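Local coordinates for concanavalin A-like lectin protein kinase family protein (PDB 6CTH), which is a plant protein kinase that probably transfers phosphate from ATP to protein substrates and here binds an oxindole inhibitor in its nucleotide cleft, at the FE7 site. Residues are numbered along the deposited sequence; one frame, centred on the assembly and turned at random.

The FE7 site. Residues 22-27, 31, 44, 46, 91-95, 97-98, 145-146, 148, 158-159. With FE7 (N-{(3Z)-2-oxo-3-[phenyl({4-[(piperidin-1-yl)methyl]phenyl}amino)methylidene]-2,3-dihydro-1H-indol-5-yl}ethanesulfonamide), chain B.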
ATOM      1  N   LYS A  22      18.283   9.835  -7.406  1.00 38.56           N
ATOM      2  CA  LYS A  22      17.576   8.863  -6.587  1.00 38.03           C
ATOM      3  C   LYS A  22      16.285   9.484  -6.043  1.00 39.19           C
ATOM      4  O   LYS A  22      16.303  10.584  -5.473  1.00 39.28           O
ATOM      5  CB  LYS A  22      18.443   8.388  -5.418  1.00 40.35           C
ATOM      6  N   LEU A  23      15.153   8.795  -6.261  1.00 36.89           N
ATOM      7  CA  LEU A  23      13.871   9.231  -5.768  1.00 38.11           C
ATOM      8  C   LEU A  23      13.567   8.606  -4.424  1.00 37.74           C
ATOM      9  O   LEU A  23      12.893   9.209  -3.600  1.00 37.84           O
ATOM     10  CB  LEU A  23      12.756   8.869  -6.778  1.00 37.85           C
ATOM     11  CG  LEU A  23      12.818   9.649  -8.095  1.00 38.80           C
ATOM     12  CD1 LEU A  23      11.881   9.031  -9.144  1.00 39.38           C
ATOM     13  CD2 LEU A  23      12.501  11.126  -7.866  1.00 39.38           C
ATOM     14  N   GLY A  24      14.067   7.395  -4.206  1.00 37.51           N
ATOM     15  CA  GLY A  24      13.821   6.687  -2.937  1.00 37.43           C
ATOM     16  C   GLY A  24      14.190   5.224  -3.064  1.00 36.97           C
ATOM     17  O   GLY A  24      14.722   4.772  -4.077  1.00 35.90           O
ATOM     18  N   GLU A  25      13.971   4.501  -1.977  1.00 38.81           N
ATOM     19  CA  GLU A  25      14.167   3.075  -1.946  1.00 40.84           C
ATOM     20  C   GLU A  25      12.835   2.430  -2.213  1.00 40.19           C
ATOM     21  O   GLU A  25      11.892   2.642  -1.462  1.00 40.15           O
ATOM     22  CB  GLU A  25      14.655   2.621  -0.559  1.00 44.95           C
ATOM     23  CG  GLU A  25      16.021   3.206  -0.205  1.00 49.14           C
ATOM     24  CD  GLU A  25      17.096   2.945  -1.221  1.00 52.58           C
ATOM     25  OE1 GLU A  25      17.052   1.881  -1.895  1.00 55.10           O
ATOM     26  OE2 GLU A  25      18.019   3.803  -1.338  1.00 59.90           O
ATOM     27  N   GLY A  26      12.810   1.598  -3.232  1.00 39.47           N
ATOM     28  CA  GLY A  26      11.702   0.679  -3.500  1.00 41.57           C
ATOM     29  C   GLY A  26      11.853  -0.565  -2.642  1.00 43.84           C
ATOM     30  O   GLY A  26      12.785  -0.669  -1.790  1.00 45.47           O
ATOM     31  N   GLY A  27      10.959  -1.519  -2.832  1.00 43.98           N
ATOM     32  CA  GLY A  27      11.000  -2.730  -2.034  1.00 44.54           C
ATOM     33  C   GLY A  27      12.206  -3.635  -2.219  1.00 44.51           C
ATOM     34  O   GLY A  27      12.591  -4.363  -1.309  1.00 44.22           O
ATOM     35  N   VAL A  31      15.060   3.502  -6.632  1.00 34.68           N
ATOM     36  CA  VAL A  31      14.353   4.059  -7.799  1.00 34.27           C
ATOM     37  C   VAL A  31      14.960   5.416  -8.163  1.00 35.24           C
ATOM     38  O   VAL A  31      15.154   6.289  -7.282  1.00 34.68           O
ATOM     39  CB  VAL A  31      12.861   4.218  -7.495  1.00 33.30           C
ATOM     40  CG1 VAL A  31      12.085   4.681  -8.731  1.00 33.35           C
ATOM     41  CG2 VAL A  31      12.285   2.902  -6.955  1.00 32.79           C
ATOM     42  N   ALA A  44      10.439   6.703 -14.092  1.00 35.94           N
ATOM     43  CA  ALA A  44      11.020   6.209 -12.836  1.00 35.42           C
ATOM     44  C   ALA A  44      11.622   4.842 -13.112  1.00 35.35           C
ATOM     45  O   ALA A  44      10.941   3.952 -13.636  1.00 35.40           O
ATOM     46  CB  ALA A  44       9.962   6.123 -11.761  1.00 35.26           C
ATOM     47  N   LYS A  46      13.560   1.605 -11.555  1.00 37.94           N
ATOM     48  CA  LYS A  46      13.980   0.812 -10.408  1.00 40.35           C
ATOM     49  C   LYS A  46      15.115  -0.125 -10.796  1.00 41.89           C
ATOM     50  O   LYS A  46      14.965  -0.980 -11.674  1.00 43.41           O
ATOM     51  CB  LYS A  46      12.795   0.030  -9.868  1.00 41.83           C
ATOM     52  CG  LYS A  46      13.138  -0.790  -8.628  1.00 43.41           C
ATOM     53  CD  LYS A  46      11.903  -1.313  -7.935  1.00 44.51           C
ATOM     54  CE  LYS A  46      12.257  -1.915  -6.579  1.00 46.50           C
ATOM     55  NZ  LYS A  46      11.009  -2.218  -5.860  1.00 48.30           N
ATOM     56  N   TYR A  91       8.696   2.658 -14.866  1.00 33.77           N
ATOM     57  CA  TYR A  91       7.336   3.099 -14.574  1.00 33.86           C
ATOM     58  C   TYR A  91       7.184   4.577 -14.902  1.00 34.30           C
ATOM     59  O   TYR A  91       8.194   5.277 -15.113  1.00 34.97           O
ATOM     60  CB  TYR A  91       7.047   2.939 -13.081  1.00 34.50           C
ATOM     61  CG  TYR A  91       7.395   1.615 -12.460  1.00 34.38           C
ATOM     62  CD1 TYR A  91       8.649   1.377 -11.939  1.00 34.83           C
ATOM     63  CD2 TYR A  91       6.423   0.624 -12.316  1.00 33.73           C
ATOM     64  CE1 TYR A  91       8.935   0.192 -11.278  1.00 35.48           C
ATOM     65  CE2 TYR A  91       6.718  -0.564 -11.710  1.00 34.13           C
ATOM     66  CZ  TYR A  91       7.954  -0.797 -11.201  1.00 35.47           C
ATOM     67  OH  TYR A  91       8.231  -1.976 -10.553  1.00 37.55           O
ATOM     68  N   GLU A  92       5.950   5.064 -14.939  1.00 34.47           N
ATOM     69  CA  GLU A  92       5.701   6.510 -14.999  1.00 35.93           C
ATOM     70  C   GLU A  92       6.281   7.220 -13.798  1.00 37.61           C
ATOM     71  O   GLU A  92       6.216   6.688 -12.655  1.00 37.74           O
ATOM     72  CB  GLU A  92       4.195   6.870 -15.094  1.00 36.36           C
ATOM     73  N   PHE A  93       6.847   8.415 -14.040  1.00 39.15           N
ATOM     74  CA  PHE A  93       7.225   9.292 -12.947  1.00 40.60           C
ATOM     75  C   PHE A  93       5.998   9.980 -12.398  1.00 41.21           C
ATOM     76  O   PHE A  93       5.229  10.576 -13.150  1.00 41.63           O
ATOM     77  CB  PHE A  93       8.235  10.331 -13.386  1.00 42.81           C
ATOM     78  CG  PHE A  93       8.541  11.338 -12.341  1.00 43.89           C
ATOM     79  CD1 PHE A  93       9.237  10.969 -11.190  1.00 42.93           C
ATOM     80  CD2 PHE A  93       8.123  12.666 -12.485  1.00 45.23           C
ATOM     81  CE1 PHE A  93       9.542  11.907 -10.228  1.00 44.62           C
ATOM     82  CE2 PHE A  93       8.439  13.607 -11.516  1.00 45.66           C
ATOM     83  CZ  PHE A  93       9.126  13.225 -10.381  1.00 45.59           C
ATOM     84  N   MET A  94       5.823   9.894 -11.079  1.00 40.51           N
ATOM     85  CA  MET A  94       4.669  10.437 -10.366  1.00 40.79           C
ATOM     86  C   MET A  94       5.180  11.438  -9.336  1.00 41.00           C
ATOM     87  O   MET A  94       5.665  11.045  -8.252  1.00 39.22           O
ATOM     88  CB  MET A  94       3.900   9.302  -9.708  1.00 42.04           C
ATOM     89  CG  MET A  94       3.544   8.225 -10.709  1.00 43.30           C
ATOM     90  SD  MET A  94       2.497   6.875 -10.102  1.00 44.61           S
ATOM     91  CE  MET A  94       0.916   7.686  -9.895  1.00 44.70           C
ATOM     92  N   ALA A  95       5.062  12.719  -9.681  1.00 40.81           N
ATOM     93  CA  ALA A  95       5.692  13.810  -8.913  1.00 42.42           C
ATOM     94  C   ALA A  95       5.228  13.933  -7.462  1.00 40.98           C
ATOM     95  O   ALA A  95       5.944  14.440  -6.601  1.00 41.65           O
ATOM     96  CB  ALA A  95       5.468  15.134  -9.655  1.00 43.69           C
ATOM     97  N   GLY A  97       4.802  11.336  -5.523  1.00 36.02           N
ATOM     98  CA  GLY A  97       5.428  10.265  -4.775  1.00 35.50           C
ATOM     99  C   GLY A  97       4.476   9.316  -4.044  1.00 35.75           C
ATOM    100  O   GLY A  97       3.306   9.125  -4.480  1.00 35.21           O
ATOM    101  N   SER A  98       4.969   8.726  -2.947  1.00 35.62           N
ATOM    102  CA  SER A  98       4.213   7.721  -2.247  1.00 35.67           C
ATOM    103  C   SER A  98       3.422   8.303  -1.091  1.00 35.45           C
ATOM    104  O   SER A  98       3.739   9.356  -0.540  1.00 36.16           O
ATOM    105  CB  SER A  98       5.078   6.541  -1.793  1.00 35.96           C
ATOM    106  OG  SER A  98       6.242   6.982  -1.112  1.00 37.19           O
ATOM    107  N   SER A 145       3.726   3.108   1.834  1.00 31.05           N
ATOM    108  CA  SER A 145       4.848   3.319   0.936  1.00 31.41           C
ATOM    109  C   SER A 145       4.740   2.620  -0.418  1.00 30.70           C
ATOM    110  O   SER A 145       5.557   2.863  -1.301  1.00 30.72           O
ATOM    111  CB  SER A 145       6.198   2.921   1.570  1.00 32.08           C
ATOM    112  OG  SER A 145       6.185   1.582   2.020  1.00 32.37           O
ATOM    113  N   ASN A 146       3.774   1.707  -0.550  1.00 30.03           N
ATOM    114  CA  ASN A 146       3.473   1.073  -1.809  1.00 29.73           C
ATOM    115  C   ASN A 146       2.287   1.683  -2.510  1.00 29.48           C
ATOM    116  O   ASN A 146       1.861   1.127  -3.563  1.00 30.02           O
ATOM    117  CB  ASN A 146       3.227  -0.425  -1.613  1.00 29.64           C
ATOM    118  CG  ASN A 146       4.518  -1.193  -1.400  1.00 30.52           C
ATOM    119  OD1 ASN A 146       5.609  -0.756  -1.827  1.00 31.88           O
ATOM    120  ND2 ASN A 146       4.418  -2.300  -0.757  1.00 29.21           N
ATOM    121  N   MET A 148       1.105   4.929  -4.628  1.00 30.51           N
ATOM    122  CA  MET A 148       1.561   6.109  -5.347  1.00 31.78           C
ATOM    123  C   MET A 148       0.422   7.061  -5.575  1.00 32.37           C
ATOM    124  O   MET A 148      -0.756   6.624  -5.732  1.00 32.31           O
ATOM    125  CB  MET A 148       2.162   5.694  -6.697  1.00 32.30           C
ATOM    126  CG  MET A 148       3.366   4.788  -6.616  1.00 33.03           C
ATOM    127  SD  MET A 148       4.712   5.546  -5.643  1.00 35.48           S
ATOM    128  CE  MET A 148       5.007   6.919  -6.711  1.00 35.68           C
ATOM    129  N   GLY A 158       1.113  -0.359  -5.900  1.00 27.74           N
ATOM    130  CA  GLY A 158       2.167  -1.057  -6.590  1.00 28.27           C
ATOM    131  C   GLY A 158       2.919  -2.006  -5.694  1.00 28.47           C
ATOM    132  O   GLY A 158       2.467  -2.324  -4.596  1.00 28.74           O
ATOM    133  N   ASP A 159       4.121  -2.347  -6.160  1.00 28.98           N
ATOM    134  CA  ASP A 159       5.017  -3.352  -5.566  1.00 29.70           C
ATOM    135  C   ASP A 159       4.428  -4.743  -5.508  1.00 29.71           C
ATOM    136  O   ASP A 159       3.868  -5.156  -4.470  1.00 29.96           O
ATOM    137  CB  ASP A 159       5.426  -2.957  -4.105  1.00 30.46           C
ATOM    138  CG  ASP A 159       6.425  -3.936  -3.476  1.00 31.43           C
ATOM    139  OD1 ASP A 159       7.128  -4.656  -4.205  1.00 32.04           O
ATOM    140  OD2 ASP A 159       6.429  -3.974  -2.219  1.00 32.24           O
TER
HETATM  141  C4  FE7 B 601       7.846   5.186  -7.993  1.00 27.91           C
HETATM  142  C14 FE7 B 601       9.913   5.629  -3.261  1.00 31.36           C
HETATM  143  C5  FE7 B 601       7.309   4.945  -9.271  1.00 28.83           C
HETATM  144  C6  FE7 B 601       6.984   3.669  -9.695  1.00 29.23           C
HETATM  145  C11 FE7 B 601       9.047   6.842  -5.608  1.00 30.13           C
HETATM  146  C7  FE7 B 601       7.168   2.611  -8.824  1.00 30.73           C
HETATM  147  C8  FE7 B 601       7.607   7.188  -9.181  1.00 28.75           C
HETATM  148  C9  FE7 B 601       8.071   6.619  -7.890  1.00 29.68           C
HETATM  149  C10 FE7 B 601       8.547   7.414  -6.871  1.00 28.69           C
HETATM  150  C12 FE7 B 601      10.209   6.079  -5.592  1.00 30.26           C
HETATM  151  C13 FE7 B 601      10.634   5.476  -4.423  1.00 33.97           C
HETATM  152  N1  FE7 B 601       7.176   6.150  -9.937  1.00 29.07           N
HETATM  153  N2  FE7 B 601       8.459   8.744  -7.010  1.00 30.88           N
HETATM  154  C3  FE7 B 601       8.006   4.109  -7.122  1.00 29.27           C
HETATM  155  N3  FE7 B 601      11.301  13.907  -4.418  1.00 51.39           N
HETATM  156  O2  FE7 B 601       7.612   8.365  -9.520  1.00 31.85           O
HETATM  157  C2  FE7 B 601       7.636   2.828  -7.532  1.00 31.73           C
HETATM  158  N   FE7 B 601       7.635   1.715  -6.641  1.00 36.32           N
HETATM  159  S   FE7 B 601       8.029   1.628  -5.073  1.00 38.38           S
HETATM  160  O   FE7 B 601       8.837   2.755  -4.732  1.00 39.20           O
HETATM  161  O1  FE7 B 601       8.526   0.310  -4.839  1.00 37.85           O
HETATM  162  C1  FE7 B 601       6.410   1.801  -4.400  1.00 40.80           C
HETATM  163  C   FE7 B 601       5.485   0.930  -5.214  1.00 43.41           C
HETATM  164  C16 FE7 B 601       8.333   6.997  -4.427  1.00 30.70           C
HETATM  165  C15 FE7 B 601       8.765   6.390  -3.263  1.00 33.46           C
HETATM  166  C17 FE7 B 601       8.895   9.847  -6.243  1.00 34.03           C
HETATM  167  C22 FE7 B 601       9.641   9.694  -5.083  1.00 35.17           C
HETATM  168  C21 FE7 B 601      10.009  10.802  -4.342  1.00 35.97           C
HETATM  169  C20 FE7 B 601       9.643  12.080  -4.735  1.00 41.09           C
HETATM  170  C19 FE7 B 601       8.895  12.222  -5.892  1.00 39.04           C
HETATM  171  C18 FE7 B 601       8.526  11.123  -6.644  1.00 36.07           C
HETATM  172  C23 FE7 B 601      10.061  13.288  -3.932  1.00 47.04           C
HETATM  173  C28 FE7 B 601      11.581  15.155  -3.707  1.00 54.34           C
HETATM  174  C27 FE7 B 601      12.801  15.849  -4.267  1.00 57.05           C
HETATM  175  C26 FE7 B 601      14.012  14.941  -4.227  1.00 55.89           C
HETATM  176  C25 FE7 B 601      13.698  13.596  -4.850  1.00 57.39           C
HETATM  177  C24 FE7 B 601      12.441  13.003  -4.257  1.00 53.86           C
HETATM  178  O   HOH W   1       8.077  -1.123  -7.827  1.00 34.53           O
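Two backbone bonds from the hinge of this kinase's ATP cleft hold the oxindole inhibitor FE7, a worked example of how a flat lactam takes the place of adenine. The lactam N-H at FE7 N1 points to the carbonyl Glu92 O at 2.9 Å, nearly straight (171° at H) and in the carbonyl plane. Beside it, the amide Met94 N donates to the lactam carbonyl FE7 O2 over 2.8 Å, equally straight, so the pair fixes the rotation of the bicycle in its own plane. At the opposite end a water links the phenol Tyr91 OH to the sulfonamide nitrogen FE7 N, 3.1 Å from the water.

The lactam ring is sandwiched by methyl groups: Ala44 CB of strand 41-48 covers one face, and Met148 CE from the C-lobe covers the other, 3.5 Å from the ring centroid. Met148 reaches this place by bending at both chi2 and chi3 (-63°), which turns the methyl up beneath the ring while SD lies under FE7 C3 and C4. Tyr91 shows a face of its phenol to the rim of the benzo ring, with FE7 C7 3.6 Å above its plane.

Farther out, the glycine-rich loop and its flanking strands roof the two aryl arms. Val31 meets the unsubstituted phenyl through CB and both methyls, and Gly24 CA adds to that contact. Leu23 CB lies across this phenyl and the anilino ring from one side, touching both; the other face of the anilino ring is covered by Gly97 CA. Leu23 CG stands anti to its carbonyl carbon (chi1 -68°), sending CD2 outward to the piperidine, 4.1 Å from FE7 C24.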